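Local coordinates for protein Cow rumen GH26 endo-mannanase (PDB 6UEH) that probably hydrolyses internal beta-1,4-mannosidic linkages in mannans such as galactomannan, as a glycoside hydrolase family 26 endo-mannanase with an accessory domain, at residues A133-F138 with I440-W445; I307-H312 with L426-S431; K387-Y392 with D405-I410. All coordinates share one frame; numbering follows the deposited sequence.

Interaction 1. Residues A133-F138 with I440-W445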
ATOM      1  N   ALA A 133     -10.145  16.060  12.657  1.00 18.03           N
ATOM      2  CA  ALA A 133      -9.811  15.608  11.312  1.00 19.31           C
ATOM      3  C   ALA A 133     -11.047  15.451  10.441  1.00 20.65           C
ATOM      4  O   ALA A 133     -12.123  15.102  10.924  1.00 20.95           O
ATOM      5  CB  ALA A 133      -9.040  14.295  11.364  1.00 20.13           C
ATOM      6  N   THR A 134     -10.884  15.735   9.156  1.00 21.84           N
ATOM      7  CA  THR A 134     -11.909  15.441   8.166  1.00 24.34           C
ATOM      8  C   THR A 134     -11.317  14.452   7.173  1.00 23.98           C
ATOM      9  O   THR A 134     -10.188  14.623   6.714  1.00 23.45           O
ATOM     10  CB  THR A 134     -12.397  16.707   7.440  1.00 27.10           C
ATOM     11  OG1 THR A 134     -11.316  17.284   6.701  1.00 30.11           O
ATOM     12  CG2 THR A 134     -12.916  17.727   8.441  1.00 26.59           C
ATOM     13  N   PHE A 135     -12.072  13.412   6.849  1.00 24.52           N
ATOM     14  CA  PHE A 135     -11.531  12.318   6.055  1.00 27.20           C
ATOM     15  C   PHE A 135     -12.084  12.324   4.635  1.00 29.02           C
ATOM     16  O   PHE A 135     -13.164  12.863   4.390  1.00 28.33           O
ATOM     17  CB  PHE A 135     -11.825  10.984   6.748  1.00 27.75           C
ATOM     18  CG  PHE A 135     -11.376  10.944   8.181  1.00 28.65           C
ATOM     19  CD1 PHE A 135     -10.052  10.692   8.498  1.00 29.06           C
ATOM     20  CD2 PHE A 135     -12.275  11.176   9.209  1.00 30.24           C
ATOM     21  CE1 PHE A 135      -9.632  10.664   9.815  1.00 29.17           C
ATOM     22  CE2 PHE A 135     -11.862  11.151  10.528  1.00 30.69           C
ATOM     23  CZ  PHE A 135     -10.537  10.892  10.830  1.00 29.70           C
ATOM     24  N   PRO A 136     -11.329  11.743   3.687  1.00 30.96           N
ATOM     25  CA  PRO A 136     -11.796  11.607   2.306  1.00 31.41           C
ATOM     26  C   PRO A 136     -13.123  10.863   2.222  1.00 32.52           C
ATOM     27  O   PRO A 136     -13.359   9.942   3.003  1.00 31.80           O
ATOM     28  CB  PRO A 136     -10.680  10.802   1.636  1.00 30.21           C
ATOM     29  CG  PRO A 136      -9.465  11.118   2.431  1.00 30.09           C
ATOM     30  CD  PRO A 136      -9.942  11.265   3.847  1.00 30.73           C
ATOM     31  N   ASP A 137     -13.983  11.273   1.298  1.00 34.90           N
ATOM     32  CA  ASP A 137     -15.229  10.560   1.057  1.00 37.28           C
ATOM     33  C   ASP A 137     -14.933   9.309   0.234  1.00 36.15           C
ATOM     34  O   ASP A 137     -14.869   9.364  -0.995  1.00 36.61           O
ATOM     35  CB  ASP A 137     -16.243  11.454   0.337  1.00 40.19           C
ATOM     36  CG  ASP A 137     -17.657  10.899   0.390  1.00 42.78           C
ATOM     37  OD1 ASP A 137     -17.820   9.672   0.559  1.00 43.41           O
ATOM     38  OD2 ASP A 137     -18.612  11.694   0.260  1.00 44.09           O
ATOM     39  N   PHE A 138     -14.749   8.186   0.922  1.00 34.51           N
ATOM     40  CA  PHE A 138     -14.399   6.931   0.265  1.00 33.26           C
ATOM     41  C   PHE A 138     -15.557   6.379  -0.559  1.00 34.86           C
ATOM     42  O   PHE A 138     -15.345   5.671  -1.543  1.00 34.88           O
ATOM     43  CB  PHE A 138     -13.956   5.891   1.298  1.00 30.64           C
ATOM     44  CG  PHE A 138     -12.755   6.306   2.102  1.00 29.34           C
ATOM     45  CD1 PHE A 138     -11.516   6.447   1.498  1.00 28.46           C
ATOM     46  CD2 PHE A 138     -12.863   6.544   3.462  1.00 28.98           C
ATOM     47  CE1 PHE A 138     -10.409   6.824   2.236  1.00 27.68           C
ATOM     48  CE2 PHE A 138     -11.758   6.919   4.206  1.00 28.12           C
ATOM     49  CZ  PHE A 138     -10.530   7.060   3.592  1.00 27.33           C
ATOM     50  N   ILE A 440      -9.690   3.628  14.764  1.00 19.67           N
ATOM     51  CA  ILE A 440      -9.403   4.921  15.373  1.00 22.83           C
ATOM     52  C   ILE A 440      -8.675   5.856  14.407  1.00 20.31           C
ATOM     53  O   ILE A 440      -8.986   7.042  14.329  1.00 21.10           O
ATOM     54  CB  ILE A 440      -8.562   4.753  16.656  1.00 24.23           C
ATOM     55  CG1 ILE A 440      -9.368   3.999  17.718  1.00 24.72           C
ATOM     56  CG2 ILE A 440      -8.114   6.107  17.193  1.00 25.55           C
ATOM     57  CD1 ILE A 440      -8.558   3.583  18.925  1.00 26.05           C
ATOM     58  N   GLU A 441      -7.721   5.318  13.655  1.00 21.29           N
ATOM     59  CA  GLU A 441      -6.884   6.156  12.803  1.00 20.90           C
ATOM     60  C   GLU A 441      -7.436   6.294  11.387  1.00 20.20           C
ATOM     61  O   GLU A 441      -6.862   7.002  10.560  1.00 19.09           O
ATOM     62  CB  GLU A 441      -5.458   5.605  12.766  1.00 18.65           C
ATOM     63  CG  GLU A 441      -4.803   5.551  14.138  1.00 20.25           C
ATOM     64  CD  GLU A 441      -3.351   5.118  14.084  1.00 20.59           C
ATOM     65  OE1 GLU A 441      -2.731   5.223  13.005  1.00 20.57           O
ATOM     66  OE2 GLU A 441      -2.829   4.670  15.127  1.00 20.85           O
ATOM     67  N   HIS A 442      -8.556   5.624  11.127  1.00 20.02           N
ATOM     68  CA  HIS A 442      -9.203   5.648   9.815  1.00 18.87           C
ATOM     69  C   HIS A 442      -8.253   5.203   8.706  1.00 18.96           C
ATOM     70  O   HIS A 442      -8.254   5.766   7.612  1.00 18.09           O
ATOM     71  CB  HIS A 442      -9.753   7.044   9.508  1.00 19.82           C
ATOM     72  CG  HIS A 442     -10.881   7.456  10.398  1.00 22.43           C
ATOM     73  ND1 HIS A 442     -12.155   7.691   9.926  1.00 22.49           N
ATOM     74  CD2 HIS A 442     -10.933   7.664  11.735  1.00 23.51           C
ATOM     75  CE1 HIS A 442     -12.939   8.032  10.930  1.00 23.69           C
ATOM     76  NE2 HIS A 442     -12.222   8.025  12.040  1.00 24.28           N
ATOM     77  N   ALA A 443      -7.438   4.198   9.004  1.00 18.41           N
ATOM     78  CA  ALA A 443      -6.586   3.579   7.999  1.00 17.91           C
ATOM     79  C   ALA A 443      -7.442   2.637   7.162  1.00 18.23           C
ATOM     80  O   ALA A 443      -7.577   1.456   7.480  1.00 18.37           O
ATOM     81  CB  ALA A 443      -5.431   2.836   8.652  1.00 16.17           C
ATOM     82  N   ALA A 444      -8.020   3.175   6.092  1.00 18.12           N
ATOM     83  CA  ALA A 444      -9.104   2.507   5.378  1.00 17.77           C
ATOM     84  C   ALA A 444      -8.642   1.499   4.328  1.00 17.44           C
ATOM     85  O   ALA A 444      -9.257   1.398   3.263  1.00 17.54           O
ATOM     86  CB  ALA A 444     -10.007   3.550   4.723  1.00 17.24           C
ATOM     87  N   TRP A 445      -7.576   0.755   4.628  1.00 16.53           N
ATOM     88  CA  TRP A 445      -7.133  -0.342   3.765  1.00 16.16           C
ATOM     89  C   TRP A 445      -8.322  -1.209   3.369  1.00 15.74           C
ATOM     90  O   TRP A 445      -9.083  -1.645   4.233  1.00 16.90           O
ATOM     91  CB  TRP A 445      -6.084  -1.214   4.463  1.00 15.94           C
ATOM     92  CG  TRP A 445      -4.873  -0.491   4.980  1.00 15.64           C
ATOM     93  CD1 TRP A 445      -4.630  -0.121   6.270  1.00 15.74           C
ATOM     94  CD2 TRP A 445      -3.726  -0.081   4.223  1.00 15.16           C
ATOM     95  NE1 TRP A 445      -3.408   0.504   6.363  1.00 15.41           N
ATOM     96  CE2 TRP A 445      -2.833   0.540   5.119  1.00 15.31           C
ATOM     97  CE3 TRP A 445      -3.370  -0.174   2.873  1.00 14.21           C
ATOM     98  CZ2 TRP A 445      -1.608   1.068   4.710  1.00 14.56           C
ATOM     99  CZ3 TRP A 445      -2.153   0.347   2.469  1.00 15.23           C
ATOM    100  CH2 TRP A 445      -1.288   0.961   3.384  1.00 15.60           C
TER

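Interaction 2. Residues I307-H312 with L426-S431. With ACT (acetate ion), chain D.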
ATOM      1  N   ILE A 307      -9.133 -10.414  -8.854  1.00 14.09           N
ATOM      2  CA  ILE A 307      -8.251  -9.299  -8.526  1.00 13.92           C
ATOM      3  C   ILE A 307      -6.836  -9.711  -8.916  1.00 14.16           C
ATOM      4  O   ILE A 307      -6.144 -10.397  -8.162  1.00 15.29           O
ATOM      5  CB  ILE A 307      -8.317  -8.919  -7.036  1.00 14.92           C
ATOM      6  CG1 ILE A 307      -9.762  -8.608  -6.633  1.00 16.33           C
ATOM      7  CG2 ILE A 307      -7.406  -7.728  -6.746  1.00 14.04           C
ATOM      8  CD1 ILE A 307      -9.961  -8.406  -5.147  1.00 18.51           C
ATOM      9  N   PHE A 308      -6.423  -9.306 -10.112  1.00 13.68           N
ATOM     10  CA  PHE A 308      -5.167  -9.758 -10.696  1.00 14.39           C
ATOM     11  C   PHE A 308      -4.033  -8.794 -10.358  1.00 14.40           C
ATOM     12  O   PHE A 308      -4.092  -7.608 -10.694  1.00 13.44           O
ATOM     13  CB  PHE A 308      -5.325  -9.907 -12.214  1.00 15.26           C
ATOM     14  CG  PHE A 308      -4.155 -10.558 -12.890  1.00 16.85           C
ATOM     15  CD1 PHE A 308      -3.552 -11.677 -12.340  1.00 18.18           C
ATOM     16  CD2 PHE A 308      -3.669 -10.063 -14.091  1.00 17.00           C
ATOM     17  CE1 PHE A 308      -2.475 -12.282 -12.969  1.00 18.19           C
ATOM     18  CE2 PHE A 308      -2.594 -10.664 -14.723  1.00 16.22           C
ATOM     19  CZ  PHE A 308      -1.999 -11.773 -14.160  1.00 16.16           C
ATOM     20  N   ARG A 309      -3.006  -9.313  -9.688  1.00 14.21           N
ATOM     21  CA  ARG A 309      -1.887  -8.494  -9.230  1.00 15.22           C
ATOM     22  C   ARG A 309      -0.562  -8.975  -9.833  1.00 16.35           C
ATOM     23  O   ARG A 309       0.284  -9.535  -9.136  1.00 17.20           O
ATOM     24  CB  ARG A 309      -1.822  -8.509  -7.696  1.00 15.09           C
ATOM     25  CG  ARG A 309      -0.862  -7.501  -7.080  1.00 15.00           C
ATOM     26  CD  ARG A 309      -1.022  -7.457  -5.565  1.00 15.60           C
ATOM     27  NE  ARG A 309      -0.829  -8.768  -4.949  1.00 15.53           N
ATOM     28  CZ  ARG A 309       0.271  -9.133  -4.298  1.00 16.07           C
ATOM     29  NH1 ARG A 309       1.280  -8.278  -4.164  1.00 15.60           N
ATOM     30  NH2 ARG A 309       0.360 -10.346  -3.769  1.00 16.49           N
ATOM     31  N   PRO A 310      -0.381  -8.759 -11.145  1.00 15.67           N
ATOM     32  CA  PRO A 310       0.866  -9.177 -11.785  1.00 15.01           C
ATOM     33  C   PRO A 310       1.966  -8.161 -11.528  1.00 14.81           C
ATOM     34  O   PRO A 310       1.657  -7.071 -11.044  1.00 14.88           O
ATOM     35  CB  PRO A 310       0.492  -9.215 -13.264  1.00 14.57           C
ATOM     36  CG  PRO A 310      -0.486  -8.086 -13.396  1.00 14.79           C
ATOM     37  CD  PRO A 310      -1.262  -8.046 -12.089  1.00 15.12           C
ATOM     38  N   LEU A 311       3.212  -8.510 -11.842  1.00 15.56           N
ATOM     39  CA  LEU A 311       4.314  -7.551 -11.829  1.00 15.36           C
ATOM     40  C   LEU A 311       4.362  -6.770 -10.521  1.00 15.64           C
ATOM     41  O   LEU A 311       4.503  -5.546 -10.521  1.00 16.01           O
ATOM     42  CB  LEU A 311       4.181  -6.591 -13.015  1.00 15.08           C
ATOM     43  CG  LEU A 311       4.146  -7.253 -14.396  1.00 14.01           C
ATOM     44  CD1 LEU A 311       3.681  -6.272 -15.463  1.00 14.31           C
ATOM     45  CD2 LEU A 311       5.518  -7.804 -14.744  1.00 11.62           C
ATOM     46  N   HIS A 312       4.236  -7.491  -9.412  1.00 14.99           N
ATOM     47  CA  HIS A 312       4.038  -6.873  -8.108  1.00 15.94           C
ATOM     48  C   HIS A 312       5.351  -6.488  -7.425  1.00 17.81           C
ATOM     49  O   HIS A 312       6.429  -6.912  -7.848  1.00 18.40           O
ATOM     50  CB  HIS A 312       3.230  -7.813  -7.206  1.00 15.69           C
ATOM     51  CG  HIS A 312       3.967  -9.054  -6.805  1.00 15.49           C
ATOM     52  ND1 HIS A 312       4.450  -9.964  -7.721  1.00 15.70           N
ATOM     53  CD2 HIS A 312       4.291  -9.541  -5.584  1.00 16.78           C
ATOM     54  CE1 HIS A 312       5.049 -10.953  -7.082  1.00 16.90           C
ATOM     55  NE2 HIS A 312       4.965 -10.722  -5.784  1.00 17.65           N
ATOM     56  N   LEU A 426      -4.010  -3.705   1.648  1.00 15.04           N
ATOM     57  CA  LEU A 426      -2.823  -4.433   2.069  1.00 14.78           C
ATOM     58  C   LEU A 426      -2.790  -5.757   1.315  1.00 14.09           C
ATOM     59  O   LEU A 426      -3.315  -6.765   1.789  1.00 14.24           O
ATOM     60  CB  LEU A 426      -2.823  -4.666   3.582  1.00 14.39           C
ATOM     61  CG  LEU A 426      -2.646  -3.425   4.460  1.00 15.82           C
ATOM     62  CD1 LEU A 426      -2.843  -3.769   5.930  1.00 17.80           C
ATOM     63  CD2 LEU A 426      -1.276  -2.800   4.229  1.00 14.25           C
ATOM     64  N   ALA A 427      -2.194  -5.737   0.126  1.00 14.78           N
ATOM     65  CA  ALA A 427      -2.178  -6.901  -0.758  1.00 15.62           C
ATOM     66  C   ALA A 427      -1.403  -8.064  -0.152  1.00 17.50           C
ATOM     67  O   ALA A 427      -1.720  -9.228  -0.402  1.00 18.41           O
ATOM     68  CB  ALA A 427      -1.594  -6.524  -2.113  1.00 15.92           C
ATOM     69  N   GLU A 428      -0.372  -7.736   0.623  1.00 16.67           N
ATOM     70  CA  GLU A 428       0.392  -8.719   1.388  1.00 16.70           C
ATOM     71  C   GLU A 428       0.809  -8.121   2.722  1.00 15.73           C
ATOM     72  O   GLU A 428       0.992  -6.907   2.833  1.00 15.26           O
ATOM     73  CB  GLU A 428       1.648  -9.181   0.641  1.00 17.40           C
ATOM     74  CG  GLU A 428       1.421  -9.894  -0.674  1.00 17.08           C
ATOM     75  CD  GLU A 428       2.716 -10.420  -1.267  1.00 17.60           C
ATOM     76  OE1 GLU A 428       3.706 -10.540  -0.515  1.00 17.15           O
ATOM     77  OE2 GLU A 428       2.749 -10.707  -2.481  1.00 17.91           O
ATOM     78  N   ASN A 429       0.972  -8.971   3.730  1.00 16.04           N
ATOM     79  CA  ASN A 429       1.540  -8.528   4.996  1.00 16.08           C
ATOM     80  C   ASN A 429       2.076  -9.685   5.827  1.00 16.22           C
ATOM     81  O   ASN A 429       1.766 -10.850   5.566  1.00 15.84           O
ATOM     82  CB  ASN A 429       0.508  -7.737   5.816  1.00 17.45           C
ATOM     83  CG  ASN A 429      -0.845  -8.433   5.900  1.00 18.57           C
ATOM     84  OD1 ASN A 429      -1.796  -8.060   5.207  1.00 18.38           O
ATOM     85  ND2 ASN A 429      -0.939  -9.444   6.756  1.00 17.26           N
ATOM     86  N   ASP A 430       2.912  -9.369   6.811  1.00 16.09           N
ATOM     87  CA  ASP A 430       3.171 -10.329   7.868  1.00 16.68           C
ATOM     88  C   ASP A 430       2.073 -10.119   8.897  1.00 17.32           C
ATOM     89  O   ASP A 430       1.033 -10.770   8.830  1.00 17.75           O
ATOM     90  CB  ASP A 430       4.584 -10.185   8.471  1.00 16.61           C
ATOM     91  CG  ASP A 430       5.066  -8.745   8.546  1.00 16.57           C
ATOM     92  OD1 ASP A 430       4.228  -7.822   8.584  1.00 15.21           O
ATOM     93  OD2 ASP A 430       6.301  -8.543   8.580  1.00 17.78           O
ATOM     94  N   SER A 431       2.282  -9.181   9.815  1.00 15.86           N
ATOM     95  CA  SER A 431       1.268  -8.868  10.810  1.00 16.04           C
ATOM     96  C   SER A 431       0.065  -8.156  10.197  1.00 14.75           C
ATOM     97  O   SER A 431       0.217  -7.232   9.401  1.00 15.64           O
ATOM     98  CB  SER A 431       1.854  -7.998  11.930  1.00 17.95           C
ATOM     99  OG  SER A 431       2.784  -8.724  12.715  1.00 18.81           O
TER
HETATM  100  C   ACT D 603       6.086 -12.464  -2.483  1.00 27.04           C
HETATM  101  O   ACT D 603       7.020 -12.939  -3.166  1.00 26.89           O
HETATM  102  OXT ACT D 603       5.176 -11.892  -3.123  1.00 25.18           O
HETATM  103  CH3 ACT D 603       6.059 -12.580  -0.988  1.00 27.65           C

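Interaction 3. Residues K387-Y392 with D405-I410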
ATOM      1  N   LYS A 387       2.916  -4.974   3.141  1.00 18.31           N
ATOM      2  CA  LYS A 387       3.425  -4.459   4.406  1.00 17.03           C
ATOM      3  C   LYS A 387       4.107  -5.527   5.248  1.00 17.88           C
ATOM      4  O   LYS A 387       3.447  -6.300   5.945  1.00 17.10           O
ATOM      5  CB  LYS A 387       2.290  -3.828   5.212  1.00 16.34           C
ATOM      6  CG  LYS A 387       2.731  -3.249   6.549  1.00 14.40           C
ATOM      7  CD  LYS A 387       1.568  -3.150   7.516  1.00 14.34           C
ATOM      8  CE  LYS A 387       1.011  -4.525   7.843  1.00 18.66           C
ATOM      9  NZ  LYS A 387       2.042  -5.405   8.471  1.00 18.91           N
ATOM     10  N   TYR A 388       5.432  -5.562   5.191  1.00 17.03           N
ATOM     11  CA  TYR A 388       6.201  -6.458   6.041  1.00 17.33           C
ATOM     12  C   TYR A 388       7.023  -5.632   7.019  1.00 17.67           C
ATOM     13  O   TYR A 388       8.113  -5.171   6.690  1.00 17.55           O
ATOM     14  CB  TYR A 388       7.094  -7.367   5.198  1.00 19.16           C
ATOM     15  CG  TYR A 388       6.319  -8.385   4.388  1.00 17.77           C
ATOM     16  CD1 TYR A 388       5.977  -9.615   4.935  1.00 17.79           C
ATOM     17  CD2 TYR A 388       5.927  -8.116   3.083  1.00 16.52           C
ATOM     18  CE1 TYR A 388       5.270 -10.553   4.206  1.00 18.00           C
ATOM     19  CE2 TYR A 388       5.216  -9.051   2.343  1.00 16.15           C
ATOM     20  CZ  TYR A 388       4.890 -10.267   2.912  1.00 16.26           C
ATOM     21  OH  TYR A 388       4.186 -11.206   2.189  1.00 16.29           O
ATOM     22  N   ASN A 389       6.486  -5.434   8.219  1.00 17.85           N
ATOM     23  CA  ASN A 389       7.114  -4.540   9.180  1.00 18.31           C
ATOM     24  C   ASN A 389       7.399  -5.177  10.537  1.00 18.82           C
ATOM     25  O   ASN A 389       7.447  -4.481  11.549  1.00 19.59           O
ATOM     26  CB  ASN A 389       6.247  -3.289   9.376  1.00 17.36           C
ATOM     27  CG  ASN A 389       4.817  -3.616   9.784  1.00 16.98           C
ATOM     28  OD1 ASN A 389       4.452  -4.779   9.954  1.00 17.97           O
ATOM     29  ND2 ASN A 389       4.004  -2.580   9.949  1.00 16.88           N
ATOM     30  N   THR A 390       7.595  -6.493  10.565  1.00 18.73           N
ATOM     31  CA  THR A 390       7.951  -7.161  11.815  1.00 18.51           C
ATOM     32  C   THR A 390       9.461  -7.267  11.976  1.00 18.91           C
ATOM     33  O   THR A 390       9.962  -7.468  13.080  1.00 19.62           O
ATOM     34  CB  THR A 390       7.347  -8.574  11.911  1.00 18.22           C
ATOM     35  OG1 THR A 390       7.779  -9.360  10.792  1.00 18.35           O
ATOM     36  CG2 THR A 390       5.829  -8.504  11.930  1.00 17.33           C
ATOM     37  N   VAL A 391      10.181  -7.140  10.866  1.00 18.23           N
ATOM     38  CA  VAL A 391      11.637  -7.223  10.890  1.00 19.81           C
ATOM     39  C   VAL A 391      12.237  -5.908  10.411  1.00 19.92           C
ATOM     40  O   VAL A 391      12.753  -5.124  11.207  1.00 21.27           O
ATOM     41  CB  VAL A 391      12.156  -8.385  10.016  1.00 19.44           C
ATOM     42  CG1 VAL A 391      13.665  -8.528  10.162  1.00 20.56           C
ATOM     43  CG2 VAL A 391      11.459  -9.686  10.393  1.00 21.15           C
ATOM     44  N   TYR A 392      12.164  -5.670   9.105  1.00 18.92           N
ATOM     45  CA  TYR A 392      12.603  -4.401   8.535  1.00 23.82           C
ATOM     46  C   TYR A 392      11.448  -3.405   8.513  1.00 21.92           C
ATOM     47  O   TYR A 392      10.289  -3.791   8.662  1.00 20.93           O
ATOM     48  CB  TYR A 392      13.156  -4.607   7.123  1.00 26.24           C
ATOM     49  CG  TYR A 392      14.316  -5.574   7.065  1.00 30.34           C
ATOM     50  CD1 TYR A 392      15.596  -5.172   7.422  1.00 32.57           C
ATOM     51  CD2 TYR A 392      14.132  -6.888   6.653  1.00 31.71           C
ATOM     52  CE1 TYR A 392      16.662  -6.049   7.371  1.00 35.25           C
ATOM     53  CE2 TYR A 392      15.193  -7.775   6.599  1.00 34.46           C
ATOM     54  CZ  TYR A 392      16.456  -7.348   6.959  1.00 36.62           C
ATOM     55  OH  TYR A 392      17.519  -8.222   6.910  1.00 39.80           O
ATOM     56  N   ASP A 405       0.711  -1.892  14.103  1.00 18.53           N
ATOM     57  CA  ASP A 405       0.635  -0.544  13.539  1.00 21.55           C
ATOM     58  C   ASP A 405      -0.264  -0.500  12.305  1.00 19.71           C
ATOM     59  O   ASP A 405      -0.172  -1.358  11.429  1.00 17.77           O
ATOM     60  CB  ASP A 405       2.042  -0.043  13.184  1.00 25.78           C
ATOM     61  CG  ASP A 405       2.120   1.468  13.039  1.00 30.88           C
ATOM     62  OD1 ASP A 405       1.166   2.087  12.523  1.00 30.65           O
ATOM     63  OD2 ASP A 405       3.158   2.039  13.439  1.00 35.28           O
ATOM     64  N   ALA A 406      -1.130   0.506  12.238  1.00 19.17           N
ATOM     65  CA  ALA A 406      -2.042   0.646  11.106  1.00 15.65           C
ATOM     66  C   ALA A 406      -1.335   1.217   9.876  1.00 16.70           C
ATOM     67  O   ALA A 406      -1.878   1.178   8.771  1.00 17.35           O
ATOM     68  CB  ALA A 406      -3.226   1.522  11.487  1.00 16.11           C
ATOM     69  N   GLU A 407      -0.126   1.736  10.083  1.00 16.32           N
ATOM     70  CA  GLU A 407       0.664   2.387   9.033  1.00 16.96           C
ATOM     71  C   GLU A 407      -0.170   3.413   8.266  1.00 16.47           C
ATOM     72  O   GLU A 407      -0.113   3.494   7.042  1.00 16.62           O
ATOM     73  CB  GLU A 407       1.254   1.351   8.070  1.00 16.47           C
ATOM     74  CG  GLU A 407       2.230   0.361   8.713  1.00 18.10           C
ATOM     75  CD  GLU A 407       3.589   0.972   9.046  1.00 19.80           C
ATOM     76  OE1 GLU A 407       3.776   2.196   8.860  1.00 20.03           O
ATOM     77  OE2 GLU A 407       4.480   0.220   9.495  1.00 19.85           O
ATOM     78  N   THR A 408      -0.947   4.187   9.015  1.00 17.43           N
ATOM     79  CA  THR A 408      -1.838   5.199   8.458  1.00 17.44           C
ATOM     80  C   THR A 408      -1.145   6.208   7.525  1.00 19.03           C
ATOM     81  O   THR A 408      -1.699   6.531   6.471  1.00 20.19           O
ATOM     82  CB  THR A 408      -2.563   5.954   9.597  1.00 19.01           C
ATOM     83  OG1 THR A 408      -3.200   4.998  10.455  1.00 19.05           O
ATOM     84  CG2 THR A 408      -3.607   6.913   9.044  1.00 17.99           C
ATOM     85  N   PRO A 409       0.059   6.707   7.890  1.00 18.95           N
ATOM     86  CA  PRO A 409       0.747   7.595   6.940  1.00 19.87           C
ATOM     87  C   PRO A 409       0.999   6.967   5.566  1.00 19.70           C
ATOM     88  O   PRO A 409       0.913   7.670   4.557  1.00 17.57           O
ATOM     89  CB  PRO A 409       2.076   7.892   7.642  1.00 20.23           C
ATOM     90  CG  PRO A 409       1.763   7.770   9.081  1.00 20.19           C
ATOM     91  CD  PRO A 409       0.776   6.646   9.180  1.00 20.04           C
ATOM     92  N   ILE A 410       1.309   5.673   5.526  1.00 18.72           N
ATOM     93  CA  ILE A 410       1.516   4.986   4.254  1.00 18.17           C
ATOM     94  C   ILE A 410       0.222   4.962   3.448  1.00 18.10           C
ATOM     95  O   ILE A 410       0.226   5.199   2.238  1.00 18.49           O
ATOM     96  CB  ILE A 410       2.022   3.540   4.453  1.00 18.55           C
ATOM     97  CG1 ILE A 410       3.397   3.544   5.124  1.00 19.87           C
ATOM     98  CG2 ILE A 410       2.081   2.800   3.120  1.00 17.48           C
ATOM     99  CD1 ILE A 410       3.994   2.158   5.306  1.00 19.63           C
TER
HETATM  100  O   HOH W   1       1.288  -3.506  10.977  1.00 16.33           O

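Interaction 1. Residues A133-F138 with I440-W445
Phe135 and His442 stack face to face, their rings nearly parallel (planes 6° apart) and their centroids 3.6 Å apart. The rings are slightly offset, so that Phe135 CZ lies over the centre of the imidazole and His442 ND1 over that of the phenyl ring, while the nearest pair is Phe135 CE2 with His442 CE1 at 3.3 Å. The stem of the histidine adds to the same face, as His442 CB makes a CH-pi contact with the Phe135 ring. A second, smaller apolar contact lies further along both chains, where the methyl CB of Ala444 sits over one face of the Phe138 ring, 3.7 Å from its CZ. The opposite face of this ring is met off-centre by the backbone O of Pro136, so the ring lies between the Ala444 methyl and a carbonyl of its own loop, both toward its rim.

The histidine owes its place to a helix end. His442 is the first residue to leave helix 435-441, with a positive phi (56°) in a Schellman motif, and its CG, anti to the carbonyl carbon (chi1 -67°), carries the imidazole toward Phe135. An inverse gamma turn centred on Ala443 follows, before Ala444 meets Phe138. With a serine in place of Phe135, the imidazole would probably lose its stacking partner, and a gap would open between the loop and the helix end.

The 133-138 loop leaves strand 123-132 of an antiparallel sheet and runs toward helix 152-164 of the barrel. Helix 408-417 backs the contact, with Tyr412 against Phe135, Leu415 against Phe138 and Phe411 against Ala444, while Met60 of strand 59-69 reaches Phe135 from the antiparallel sheet.

Interaction 2. Residues I307-H312 with L426-S431
Arg309 and Ala427 mark the nearest approach of the two backbones, CA to CA 8.6 Å, near the C-terminal ends of two parallel strands, 306-309 and 423-429, that do not pair directly. These are the fourth and seventh strands of the TIM barrel, and strands 357-362 and 382-387 lie between them in the sheet. In clan GH-A, to which family 26 belongs, these two strand ends bear the catalytic glutamates, and Glu428 sits at the seventh.

The Arg309 chain runs out with CG anti to the backbone N and bends at chi3 (57°), which brings its guanidinium to the glutamate. One carboxylate oxygen takes the salt bridge: Arg309 NH2 lies 2.7 Å from Glu428 OE2, on its anti lone pair, along a nearly straight bond (166°). OE2 lies in the guanidinium plane, yet the carboxylate stands almost perpendicular to that plane (89°). Arg309 NH1 adds a weak bond to the same oxygen, at 3.3 Å, and is also held by Asp386 and Asn362. The methyl of Ala427 lies over one guanidinium face near its rim, against CD and NE of Arg309. Tyr388 OH bonds Glu428 OE1, so both carboxylate oxygens are engaged and its rotation is probably fixed.

An acetate, probably from the crystallisation liquor, occupies the site beside them; His312 NE2 donates to its OXT at 2.9 Å.

Interaction 3. Residues K387-Y392 with D405-I410
Asn389 and Glu407 meet from opposite directions through one direct hydrogen bond: Asn389 ND2 donates to Glu407 OE2 at 2.9 Å, almost straight at 164°. The oxygen lies in the amide plane and uses its anti lone pair, with the carboxylate turned 34° from the amide. Within the 387-392 segment the other end of the amide is an acceptor: Lys387 NZ reaches Asn389 OD1 from above the carbonyl plane, 2.9 Å away. The lysine chain leaves extended but curls at chi3 and chi4, which brings its ammonium round to the carbonyl oxygen of the asparagine. The same ammonium is also hydrogen-bonded to the backbone O of Ser431. On the other segment Asp405 OD1 accepts from Glu407 N in an Asx turn, which helps to place the glutamate at the N-cap position of helix 408-417.

A water supplements the direct bond. It accepts from Asn389 ND2 at 3.0 Å and donates to Asp405 O at 2.6 Å, and Lys387 NZ touches it weakly.

Apolar contact is slight: the methylenes Lys387 CD and Glu407 CG meet at 3.8 Å where the two side chains cross.

The loop after barrel strand 382-387 is thus tied to the start of the following helix. With both ends of its amide bonded, Asn389 is likely held against flipping, and it relays between an ammonium and a carboxylate that do not meet, Lys387 NZ lying 6.2 Å from Glu407 OE2.

From the N terminus, residues 133-138 come first and wait 301 residues for their partner, so interaction 1 closes the widest loop. Within it interaction 2 joins 307-312 to 426-431 across 113 residues, and within that interaction 3 closes a span of 12 residues. The three enclose one another without crossing. Interaction 1 fastens the link from the antiparallel sheets to the barrel's flank, interaction 2 spans the barrel mouth, and interaction 3 joins a strand end to the next helix. They also touch: Trp445 of interaction 1 packs on Leu426 of interaction 2 and bonds Ala406 O of interaction 3, while Lys387 N meets Glu428 O between neighbouring barrel strands.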